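Local atomic coordinates of GTPase activator-like protein (Chaetomium thermophilum, PDB entry 5HIU), a protein that probably acts as a GTPase activator as full-length TSC2, the chain described here being the N-terminal part of that longer protein. Residues L432-L437 with K453-V458; Y250-L255 with L290-S295. All coordinates share one frame; numbering follows the deposited sequence.

How the contacts relate
Two helix-helix contacts lie in series along this elongated, all-helical alpha-solenoid. Going from the N terminus, contact 2 comes first: it joins helix 245-261 to helix 281-294 and closes a loop of 34 residues that contains helix 266-277. Contact 1 follows nearer the C terminus, where helices 423-441 and 448-459 close a loop of only 15 residues. The two loops neither nest nor cross. The centre of contact 2 lies about 15 Å from the centre of the chain, that of contact 1 about 41 Å; the nearest atoms of the two contacts are about 18 Å apart, so each ties together its own part of the solenoid.

Contact 1: residues L432-L437 with K453-V458; sequences LRVENL and KFLIRV
Leu455 and Val434 meet between helices 448-459 and 423-441, an antiparallel helical hairpin close to the C-terminal end of the alpha-solenoid. The two short axes approach to 10.7 Å with an angle of 145° between their directions, a spacing bridged here by Val434 on one side and Leu455 and Phe454 on the other. Leu455 can be followed outward. Its CB is directed at the other helix, and because CG is anti to the carbonyl carbon (chi1 -73°), the branch point Leu455 CG reaches on to lie 4.1 Å from Val434 CG1. There the chain forks. Leu455 CD1 takes the closer contact, 3.7 Å from the same Val434 CG1, while Leu455 CD2 turns to the flank of the neighbouring residue, 4.4 Å from Glu435 CB. The leucine and valine side chains thus run alongside one another in opposite senses, without a hydrogen bond between the two segments. Phe454 takes up the other branch of the valine, and its ring also stacks on Phe386 of helix 383-391, which touches Val434 too, so a third helix adjoins this packing. The approach to the Phe454 ring is oblique: Val434 CG2 stands 4.2 Å from Phe454 CE2.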
loop_
_atom_site.group_PDB
_atom_site.type_symbol
_atom_site.label_atom_id
_atom_site.label_comp_id
_atom_site.label_asym_id
_atom_site.label_seq_id
_atom_site.Cartn_x
_atom_site.Cartn_y
_atom_site.Cartn_z
ATOM N N LEU A 432 -19.642 -24.336 -22.392
ATOM C CA LEU A 432 -19.111 -25.677 -22.168
ATOM C C LEU A 432 -19.424 -26.158 -20.753
ATOM O O LEU A 432 -19.865 -27.294 -20.563
ATOM C CB LEU A 432 -17.601 -25.752 -22.439
ATOM C CG LEU A 432 -17.018 -27.178 -22.455
ATOM C CD1 LEU A 432 -17.583 -28.016 -23.591
ATOM C CD2 LEU A 432 -15.502 -27.164 -22.537
ATOM N N ARG A 433 -19.211 -25.286 -19.774
ATOM C CA ARG A 433 -19.449 -25.631 -18.372
ATOM C C ARG A 433 -20.929 -25.881 -18.058
ATOM O O ARG A 433 -21.259 -26.867 -17.415
ATOM C CB ARG A 433 -18.917 -24.532 -17.458
ATOM C CG ARG A 433 -19.066 -24.814 -15.974
ATOM C CD ARG A 433 -18.423 -26.130 -15.557
ATOM N NE ARG A 433 -18.525 -26.327 -14.110
ATOM C CZ ARG A 433 -18.251 -27.463 -13.470
ATOM N NH1 ARG A 433 -17.841 -28.535 -14.135
ATOM N NH2 ARG A 433 -18.387 -27.525 -12.150
ATOM N N VAL A 434 -21.804 -24.977 -18.501
ATOM C CA VAL A 434 -23.236 -25.104 -18.273
ATOM C C VAL A 434 -23.754 -26.347 -18.975
ATOM O O VAL A 434 -24.632 -27.060 -18.485
ATOM C CB VAL A 434 -23.996 -23.885 -18.813
ATOM C CG1 VAL A 434 -25.500 -24.150 -18.846
ATOM C CG2 VAL A 434 -23.689 -22.659 -17.967
ATOM N N GLU A 435 -23.194 -26.573 -20.148
ATOM C CA GLU A 435 -23.440 -27.768 -20.919
ATOM C C GLU A 435 -23.052 -29.016 -20.139
ATOM O O GLU A 435 -23.809 -29.977 -20.086
ATOM C CB GLU A 435 -22.631 -27.659 -22.195
ATOM C CG GLU A 435 -22.777 -28.780 -23.180
ATOM C CD GLU A 435 -22.134 -28.416 -24.501
ATOM O OE1 GLU A 435 -22.578 -27.425 -25.120
ATOM O OE2 GLU A 435 -21.183 -29.110 -24.907
ATOM N N ASN A 436 -21.878 -28.991 -19.527
ATOM C CA ASN A 436 -21.405 -30.114 -18.719
ATOM C C ASN A 436 -22.237 -30.361 -17.481
ATOM O O ASN A 436 -22.406 -31.509 -17.076
ATOM C CB ASN A 436 -19.952 -29.907 -18.268
ATOM C CG ASN A 436 -18.941 -30.265 -19.335
ATOM O OD1 ASN A 436 -18.011 -29.502 -19.591
ATOM N ND2 ASN A 436 -19.099 -31.433 -19.945
ATOM N N LEU A 437 -22.715 -29.287 -16.858
ATOM C CA LEU A 437 -23.485 -29.407 -15.628
ATOM C C LEU A 437 -24.786 -30.136 -15.901
ATOM O O LEU A 437 -25.179 -31.017 -15.142
ATOM C CB LEU A 437 -23.770 -28.043 -15.033
ATOM C CG LEU A 437 -22.571 -27.414 -14.320
ATOM C CD1 LEU A 437 -22.817 -25.929 -14.172
ATOM C CD2 LEU A 437 -22.304 -28.018 -12.950
ATOM N N LYS A 453 -32.631 -22.805 -20.844
ATOM C CA LYS A 453 -33.101 -21.569 -21.461
ATOM C C LYS A 453 -31.923 -20.681 -21.854
ATOM O O LYS A 453 -31.904 -20.110 -22.954
ATOM C CB LYS A 453 -34.045 -20.826 -20.523
ATOM C CG LYS A 453 -35.390 -21.513 -20.379
ATOM C CD LYS A 453 -36.245 -20.844 -19.320
ATOM C CE LYS A 453 -37.502 -21.652 -19.026
ATOM N NZ LYS A 453 -38.322 -21.023 -17.953
ATOM N N PHE A 454 -30.934 -20.594 -20.962
ATOM C CA PHE A 454 -29.724 -19.821 -21.225
ATOM C C PHE A 454 -28.989 -20.282 -22.494
ATOM O O PHE A 454 -28.626 -19.453 -23.329
ATOM C CB PHE A 454 -28.773 -19.835 -20.014
ATOM C CG PHE A 454 -27.369 -19.424 -20.355
ATOM C CD1 PHE A 454 -27.041 -18.089 -20.518
ATOM C CD2 PHE A 454 -26.384 -20.376 -20.560
ATOM C CE1 PHE A 454 -25.753 -17.712 -20.858
ATOM C CE2 PHE A 454 -25.097 -20.004 -20.899
ATOM C CZ PHE A 454 -24.782 -18.673 -21.050
ATOM N N LEU A 455 -28.762 -21.586 -22.642
ATOM C CA LEU A 455 -28.070 -22.105 -23.830
ATOM C C LEU A 455 -28.829 -21.808 -25.131
ATOM O O LEU A 455 -28.215 -21.601 -26.180
ATOM C CB LEU A 455 -27.842 -23.611 -23.717
ATOM C CG LEU A 455 -26.771 -24.086 -22.729
ATOM C CD1 LEU A 455 -27.298 -25.239 -21.894
ATOM C CD2 LEU A 455 -25.479 -24.488 -23.430
ATOM N N ILE A 456 -30.158 -21.791 -25.065
ATOM C CA ILE A 456 -30.960 -21.451 -26.233
ATOM C C ILE A 456 -30.731 -19.993 -26.623
ATOM O O ILE A 456 -30.641 -19.688 -27.810
ATOM C CB ILE A 456 -32.465 -21.731 -26.007
ATOM C CG1 ILE A 456 -32.722 -23.244 -25.932
ATOM C CG2 ILE A 456 -33.301 -21.120 -27.123
ATOM C CD1 ILE A 456 -34.057 -23.623 -25.322
ATOM N N ARG A 457 -30.634 -19.099 -25.636
ATOM C CA ARG A 457 -30.325 -17.682 -25.906
ATOM C C ARG A 457 -28.984 -17.528 -26.627
ATOM O O ARG A 457 -28.849 -16.734 -27.557
ATOM C CB ARG A 457 -30.255 -16.858 -24.616
ATOM C CG ARG A 457 -31.541 -16.762 -23.808
ATOM C CD ARG A 457 -31.245 -16.276 -22.390
ATOM N NE ARG A 457 -32.320 -16.587 -21.443
ATOM C CZ ARG A 457 -32.223 -16.506 -20.111
ATOM N NH1 ARG A 457 -31.093 -16.118 -19.517
ATOM N NH2 ARG A 457 -33.275 -16.818 -19.361
ATOM N N VAL A 458 -27.999 -18.301 -26.184
ATOM C CA VAL A 458 -26.606 -18.074 -26.549
ATOM C C VAL A 458 -26.183 -18.794 -27.827
ATOM O O VAL A 458 -25.381 -18.263 -28.587
ATOM C CB VAL A 458 -25.676 -18.444 -25.368
ATOM C CG1 VAL A 458 -24.219 -18.481 -25.798
ATOM C CG2 VAL A 458 -25.878 -17.458 -24.226
#

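Contact 2: residues Y250-L255 with L290-S295; sequences YCIQVL and LDFLRS
Within the alpha-solenoid, helix 281-294 presents Phe292 to Ile252 and Gln253 of helix 245-261; helix 266-277 lies between the two in sequence. The phenylalanine CB heads for the partner helix, and a chi1 of -61° sets the ring beside its own backbone N and sends its far end to both residues. Ile252 comes at the rim: Ile252 CG2 lies near the ring plane, 3.9 Å from Phe292 CE2, the two side chains crossing at about a right angle. The other isoleucine branch leads away from this segment, although the residue also packs on Thr285, Ile288 and Leu289 farther back along helix 281-294. Gln253 approaches obliquely with its aliphatic part, and Gln253 CG is 3.5 Å from Phe292 CZ. Beyond CG the chain is extended, carrying the amide past the ring so that Gln253 NE2 stays 4.1 Å from Phe292 CE1. Amide and ring planes are only 23° apart. The same glutamine also touches Asp311 of helix 302-322. With no hydrogen bond joining the two segments, their contact rests on van der Waals packing around a buried aromatic ring, in which the nearest approach of the polar residue is made by its methylene carbon CG.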
loop_
_atom_site.group_PDB
_atom_site.type_symbol
_atom_site.label_atom_id
_atom_site.label_comp_id
_atom_site.label_asym_id
_atom_site.label_seq_id
_atom_site.Cartn_x
_atom_site.Cartn_y
_atom_site.Cartn_z
ATOM N N TYR A 250 -11.352 3.561 0.969
ATOM C CA TYR A 250 -10.241 4.120 0.217
ATOM C C TYR A 250 -9.095 3.100 0.077
ATOM O O TYR A 250 -8.580 2.903 -1.030
ATOM C CB TYR A 250 -9.792 5.451 0.855
ATOM C CG TYR A 250 -10.744 6.637 0.629
ATOM C CD1 TYR A 250 -12.015 6.461 0.066
ATOM C CD2 TYR A 250 -10.367 7.934 0.993
ATOM C CE1 TYR A 250 -12.859 7.535 -0.148
ATOM C CE2 TYR A 250 -11.209 9.015 0.786
ATOM C CZ TYR A 250 -12.450 8.803 0.214
ATOM O OH TYR A 250 -13.300 9.851 0.001
ATOM N N CYS A 251 -8.705 2.437 1.164
ATOM C CA CYS A 251 -7.736 1.322 1.049
ATOM C C CYS A 251 -8.180 0.258 0.018
ATOM O O CYS A 251 -7.423 -0.131 -0.869
ATOM C CB CYS A 251 -7.551 0.649 2.394
ATOM S SG CYS A 251 -6.785 1.721 3.615
ATOM N N ILE A 252 -9.430 -0.174 0.118
ATOM C CA ILE A 252 -9.971 -1.140 -0.822
ATOM C C ILE A 252 -9.983 -0.575 -2.240
ATOM O O ILE A 252 -9.523 -1.253 -3.178
ATOM C CB ILE A 252 -11.380 -1.640 -0.416
ATOM C CG1 ILE A 252 -11.352 -2.348 0.947
ATOM C CG2 ILE A 252 -11.920 -2.609 -1.447
ATOM C CD1 ILE A 252 -10.346 -3.485 1.058
ATOM N N GLN A 253 -10.490 0.649 -2.413
ATOM C CA GLN A 253 -10.361 1.314 -3.717
ATOM C C GLN A 253 -8.931 1.167 -4.218
ATOM O O GLN A 253 -8.687 0.637 -5.311
ATOM C CB GLN A 253 -10.684 2.805 -3.655
ATOM C CG GLN A 253 -12.149 3.145 -3.810
ATOM C CD GLN A 253 -12.364 4.587 -4.233
ATOM O OE1 GLN A 253 -11.608 5.477 -3.843
ATOM N NE2 GLN A 253 -13.406 4.828 -5.027
ATOM N N VAL A 254 -7.976 1.620 -3.419
ATOM C CA VAL A 254 -6.637 1.761 -3.958
ATOM C C VAL A 254 -6.050 0.402 -4.234
ATOM O O VAL A 254 -5.535 0.158 -5.329
ATOM C CB VAL A 254 -5.726 2.603 -3.055
ATOM C CG1 VAL A 254 -4.271 2.454 -3.454
ATOM C CG2 VAL A 254 -6.146 4.058 -3.132
ATOM N N LEU A 255 -6.128 -0.478 -3.245
ATOM C CA LEU A 255 -5.632 -1.871 -3.381
ATOM C C LEU A 255 -6.326 -2.682 -4.478
ATOM O O LEU A 255 -5.660 -3.429 -5.193
ATOM C CB LEU A 255 -5.836 -2.626 -2.091
ATOM C CG LEU A 255 -5.034 -2.109 -0.938
ATOM C CD1 LEU A 255 -5.736 -2.483 0.358
ATOM C CD2 LEU A 255 -3.639 -2.690 -1.020
ATOM N N LEU A 290 -19.090 -4.468 -3.293
ATOM C CA LEU A 290 -20.345 -4.559 -4.030
ATOM C C LEU A 290 -20.810 -3.173 -4.371
ATOM O O LEU A 290 -21.253 -2.941 -5.502
ATOM C CB LEU A 290 -21.423 -5.275 -3.227
ATOM C CG LEU A 290 -21.247 -6.786 -3.134
ATOM C CD1 LEU A 290 -22.112 -7.324 -2.004
ATOM C CD2 LEU A 290 -21.579 -7.464 -4.453
ATOM N N ASP A 291 -20.696 -2.259 -3.395
ATOM C CA ASP A 291 -21.006 -0.833 -3.601
ATOM C C ASP A 291 -20.382 -0.322 -4.894
ATOM O O ASP A 291 -21.009 0.433 -5.615
ATOM C CB ASP A 291 -20.510 0.044 -2.437
ATOM C CG ASP A 291 -21.443 0.041 -1.240
ATOM O OD1 ASP A 291 -22.610 -0.390 -1.348
ATOM O OD2 ASP A 291 -20.986 0.493 -0.172
ATOM N N PHE A 292 -19.159 -0.739 -5.203
ATOM C CA PHE A 292 -18.544 -0.312 -6.450
ATOM C C PHE A 292 -19.406 -0.736 -7.618
ATOM O O PHE A 292 -19.479 -0.041 -8.622
ATOM C CB PHE A 292 -17.123 -0.849 -6.582
ATOM C CG PHE A 292 -16.200 -0.369 -5.497
ATOM C CD1 PHE A 292 -16.222 0.962 -5.081
ATOM C CD2 PHE A 292 -15.304 -1.242 -4.887
ATOM C CE1 PHE A 292 -15.367 1.404 -4.080
ATOM C CE2 PHE A 292 -14.448 -0.801 -3.884
ATOM C CZ PHE A 292 -14.480 0.522 -3.478
ATOM N N LEU A 293 -20.087 -1.864 -7.458
ATOM C CA LEU A 293 -21.039 -2.345 -8.447
ATOM C C LEU A 293 -22.420 -1.709 -8.251
ATOM O O LEU A 293 -22.978 -1.144 -9.193
ATOM C CB LEU A 293 -21.132 -3.873 -8.364
ATOM C CG LEU A 293 -19.820 -4.675 -8.314
ATOM C CD1 LEU A 293 -20.094 -6.173 -8.201
ATOM C CD2 LEU A 293 -18.964 -4.379 -9.535
ATOM N N ARG A 294 -22.954 -1.804 -7.027
ATOM C CA ARG A 294 -24.293 -1.279 -6.685
ATOM C C ARG A 294 -24.369 0.250 -6.792
ATOM O O ARG A 294 -25.210 0.758 -7.514
ATOM C CB ARG A 294 -24.729 -1.732 -5.285
ATOM N N SER A 295 -23.488 0.972 -6.091
ATOM C CA SER A 295 -23.311 2.438 -6.277
ATOM C C SER A 295 -23.289 2.888 -7.735
ATOM O O SER A 295 -23.776 3.984 -8.032
ATOM C CB SER A 295 -22.002 2.959 -5.649
ATOM O OG SER A 295 -21.700 2.323 -4.432
#